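Local coordinates for ABC transporter, substrate binding protein (Agrobacterium tumefaciens, PDB 3C9H), which probably captures a solute in the periplasm and delivers it to an ABC transporter, and binds a magnesium ion in the crystal, at residues A[98-103]-A[333-338]. Numbering follows the deposited sequence.
Sequences LQVKLS and MVYLDQ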
ATOM      1  N   LEU A  98      -0.289   9.711  -5.644  1.00 20.46           N
ATOM      2  CA  LEU A  98      -1.102   9.718  -6.854  1.00 20.51           C
ATOM      3  C   LEU A  98      -2.553  10.018  -6.519  1.00 20.50           C
ATOM      4  O   LEU A  98      -3.254  10.632  -7.316  1.00 19.37           O
ATOM      5  CB  LEU A  98      -1.003   8.366  -7.596  1.00 20.68           C
ATOM      6  CG  LEU A  98       0.412   8.031  -8.109  1.00 21.31           C
ATOM      7  CD1 LEU A  98       0.445   6.727  -8.870  1.00 22.39           C
ATOM      8  CD2 LEU A  98       1.011   9.213  -8.943  1.00 20.72           C
ATOM      9  N   GLN A  99      -3.007   9.566  -5.346  1.00 20.44           N
ATOM     10  CA  GLN A  99      -4.368   9.841  -4.912  1.00 20.02           C
ATOM     11  C   GLN A  99      -4.566  11.306  -4.555  1.00 20.43           C
ATOM     12  O   GLN A  99      -5.572  11.901  -4.895  1.00 19.60           O
ATOM     13  CB  GLN A  99      -4.754   8.938  -3.749  1.00 20.39           C
ATOM     14  CG  GLN A  99      -4.925   7.475  -4.175  1.00 19.75           C
ATOM     15  CD  GLN A  99      -6.239   7.227  -4.909  1.00 20.10           C
ATOM     16  OE1 GLN A  99      -6.339   7.467  -6.119  1.00 19.47           O
ATOM     17  NE2 GLN A  99      -7.252   6.722  -4.183  1.00 18.85           N
ATOM     18  N   VAL A 100      -3.601  11.881  -3.867  1.00 20.78           N
ATOM     19  CA  VAL A 100      -3.651  13.311  -3.542  1.00 21.92           C
ATOM     20  C   VAL A 100      -3.530  14.138  -4.830  1.00 22.05           C
ATOM     21  O   VAL A 100      -4.253  15.110  -4.999  1.00 22.01           O
ATOM     22  CB  VAL A 100      -2.595  13.696  -2.486  1.00 21.97           C
ATOM     23  CG1 VAL A 100      -2.489  15.271  -2.319  1.00 22.36           C
ATOM     24  CG2 VAL A 100      -2.954  13.040  -1.150  1.00 21.56           C
ATOM     25  N   LYS A 101      -2.656  13.743  -5.753  1.00 22.45           N
ATOM     26  CA  LYS A 101      -2.645  14.391  -7.080  1.00 23.59           C
ATOM     27  C   LYS A 101      -3.993  14.377  -7.821  1.00 23.43           C
ATOM     28  O   LYS A 101      -4.413  15.413  -8.322  1.00 23.85           O
ATOM     29  CB  LYS A 101      -1.535  13.839  -7.973  1.00 23.80           C
ATOM     30  CG  LYS A 101      -1.433  14.562  -9.320  1.00 24.72           C
ATOM     31  CD  LYS A 101      -0.138  14.242  -9.995  1.00 25.89           C
ATOM     32  CE  LYS A 101       0.070  15.072 -11.297  1.00 27.35           C
ATOM     33  NZ  LYS A 101      -0.097  16.587 -11.130  1.00 30.75           N
ATOM     34  N   LEU A 102      -4.667  13.226  -7.931  1.00 23.25           N
ATOM     35  CA  LEU A 102      -6.008  13.208  -8.516  1.00 23.09           C
ATOM     36  C   LEU A 102      -6.902  14.231  -7.841  1.00 23.11           C
ATOM     37  O   LEU A 102      -7.589  14.990  -8.510  1.00 22.74           O
ATOM     38  CB  LEU A 102      -6.697  11.846  -8.403  1.00 22.15           C
ATOM     39  CG  LEU A 102      -6.225  10.650  -9.222  1.00 21.37           C
ATOM     40  CD1 LEU A 102      -6.964   9.393  -8.727  1.00 19.55           C
ATOM     41  CD2 LEU A 102      -6.441  10.852 -10.703  1.00 18.30           C
ATOM     42  N   SER A 103      -6.891  14.235  -6.510  1.00 23.66           N
ATOM     43  CA  SER A 103      -7.757  15.091  -5.724  1.00 24.32           C
ATOM     44  C   SER A 103      -7.402  16.568  -5.946  1.00 25.27           C
ATOM     45  O   SER A 103      -8.288  17.437  -6.084  1.00 24.95           O
ATOM     46  CB  SER A 103      -7.635  14.711  -4.244  1.00 24.36           C
ATOM     47  OG  SER A 103      -8.020  13.357  -4.031  1.00 25.51           O
ATOM     48  N   MET A 333       1.913  19.203  -1.769  1.00 54.22           N
ATOM     49  CA  MET A 333       3.234  19.695  -1.325  1.00 54.13           C
ATOM     50  C   MET A 333       4.094  18.685  -0.548  1.00 53.21           C
ATOM     51  O   MET A 333       5.322  18.778  -0.577  1.00 53.80           O
ATOM     52  CB  MET A 333       3.065  20.944  -0.454  1.00 54.62           C
ATOM     53  CG  MET A 333       2.242  20.715   0.820  1.00 55.43           C
ATOM     54  SD  MET A 333       2.146  22.218   1.809  1.00 57.66           S
ATOM     55  CE  MET A 333       0.523  22.061   2.583  1.00 56.72           C
ATOM     56  N   VAL A 334       3.466  17.750   0.165  1.00 51.89           N
ATOM     57  CA  VAL A 334       4.217  16.686   0.865  1.00 50.61           C
ATOM     58  C   VAL A 334       4.948  15.748  -0.120  1.00 49.40           C
ATOM     59  O   VAL A 334       5.983  15.131   0.215  1.00 49.28           O
ATOM     60  CB  VAL A 334       3.277  15.840   1.786  1.00 50.89           C
ATOM     61  CG1 VAL A 334       4.074  14.769   2.557  1.00 50.66           C
ATOM     62  CG2 VAL A 334       2.525  16.744   2.754  1.00 51.08           C
ATOM     63  N   TYR A 335       4.407  15.657  -1.336  1.00 47.75           N
ATOM     64  CA  TYR A 335       4.851  14.696  -2.346  1.00 46.12           C
ATOM     65  C   TYR A 335       5.650  15.317  -3.490  1.00 44.92           C
ATOM     66  O   TYR A 335       5.461  16.484  -3.834  1.00 43.94           O
ATOM     67  CB  TYR A 335       3.631  14.024  -2.927  1.00 45.34           C
ATOM     68  CG  TYR A 335       2.708  13.483  -1.875  1.00 44.84           C
ATOM     69  CD1 TYR A 335       1.528  14.149  -1.538  1.00 44.88           C
ATOM     70  CD2 TYR A 335       3.017  12.307  -1.193  1.00 45.12           C
ATOM     71  CE1 TYR A 335       0.672  13.644  -0.571  1.00 44.09           C
ATOM     72  CE2 TYR A 335       2.153  11.786  -0.219  1.00 45.27           C
ATOM     73  CZ  TYR A 335       0.989  12.465   0.085  1.00 44.19           C
ATOM     74  OH  TYR A 335       0.159  11.953   1.038  1.00 43.81           O
ATOM     75  N   LEU A 336       6.494  14.486  -4.099  1.00 43.50           N
ATOM     76  CA  LEU A 336       7.374  14.881  -5.205  1.00 42.58           C
ATOM     77  C   LEU A 336       6.593  15.196  -6.477  1.00 41.49           C
ATOM     78  O   LEU A 336       5.764  14.413  -6.913  1.00 40.23           O
ATOM     79  CB  LEU A 336       8.376  13.762  -5.522  1.00 42.44           C
ATOM     80  CG  LEU A 336       9.579  13.593  -4.588  1.00 42.13           C
ATOM     81  CD1 LEU A 336       9.117  13.359  -3.154  1.00 44.79           C
ATOM     82  CD2 LEU A 336      10.460  12.440  -5.054  1.00 42.53           C
ATOM     83  N   ASP A 337       6.901  16.337  -7.089  1.00 40.17           N
ATOM     84  CA  ASP A 337       6.296  16.702  -8.348  1.00 39.64           C
ATOM     85  C   ASP A 337       6.739  15.761  -9.481  1.00 38.76           C
ATOM     86  O   ASP A 337       7.708  15.015  -9.341  1.00 36.78           O
ATOM     87  CB  ASP A 337       6.594  18.175  -8.674  1.00 39.39           C
ATOM     88  CG  ASP A 337       8.044  18.439  -9.030  1.00 38.79           C
ATOM     89  OD1 ASP A 337       8.667  17.631  -9.742  1.00 38.16           O
ATOM     90  OD2 ASP A 337       8.552  19.518  -8.655  1.00 39.93           O
ATOM     91  N   GLN A 338       6.039  15.839 -10.612  1.00 38.40           N
ATOM     92  CA  GLN A 338       6.231  14.907 -11.737  1.00 38.35           C
ATOM     93  C   GLN A 338       7.682  14.830 -12.223  1.00 36.92           C
ATOM     94  O   GLN A 338       8.189  13.732 -12.516  1.00 35.77           O
ATOM     95  CB  GLN A 338       5.303  15.281 -12.915  1.00 39.14           C
ATOM     96  CG  GLN A 338       3.815  15.156 -12.574  1.00 41.46           C
ATOM     97  CD  GLN A 338       2.923  15.912 -13.539  1.00 41.29           C
ATOM     98  OE1 GLN A 338       3.031  15.745 -14.759  1.00 47.06           O
ATOM     99  NE2 GLN A 338       2.024  16.735 -13.002  1.00 44.60           N
TER
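V100 and Y335 make the apolar half of this contact. Methyl CG2 of V100 lies 3.7 Å from CE1 of Y335, and CB of V100 is almost as close to the same ring carbon, at 3.8 Å; the approach is oblique to the ring. With CG of Y335 anti to its carbonyl carbon (chi1 -51°), the ring extends from the loop to the helix, spanning much of the 8.7 Å between CA of V100 and CA of Y335. Both residues are buried; V100 also touches V328 and I264 of strand 258-268, while Y335 rests on V326.

The polar half is more exposed to solvent. K101, its CG anti to the backbone N (chi1 -176°), runs extended until a bend at chi4 brings its ammonium end up to the side-chain amide of Q338. NZ of K101 also forms a salt bridge with D105, one turn further along the chain.

Beyond the tyrosine, D337 is the N-cap of helix 338-353, its OD1 accepting from K340 N. The contact thus sets helix 96-104 against the N-capped start of this C-terminal helix, in a protein of the two-lobed periplasmic binding protein family and away from the magnesium site.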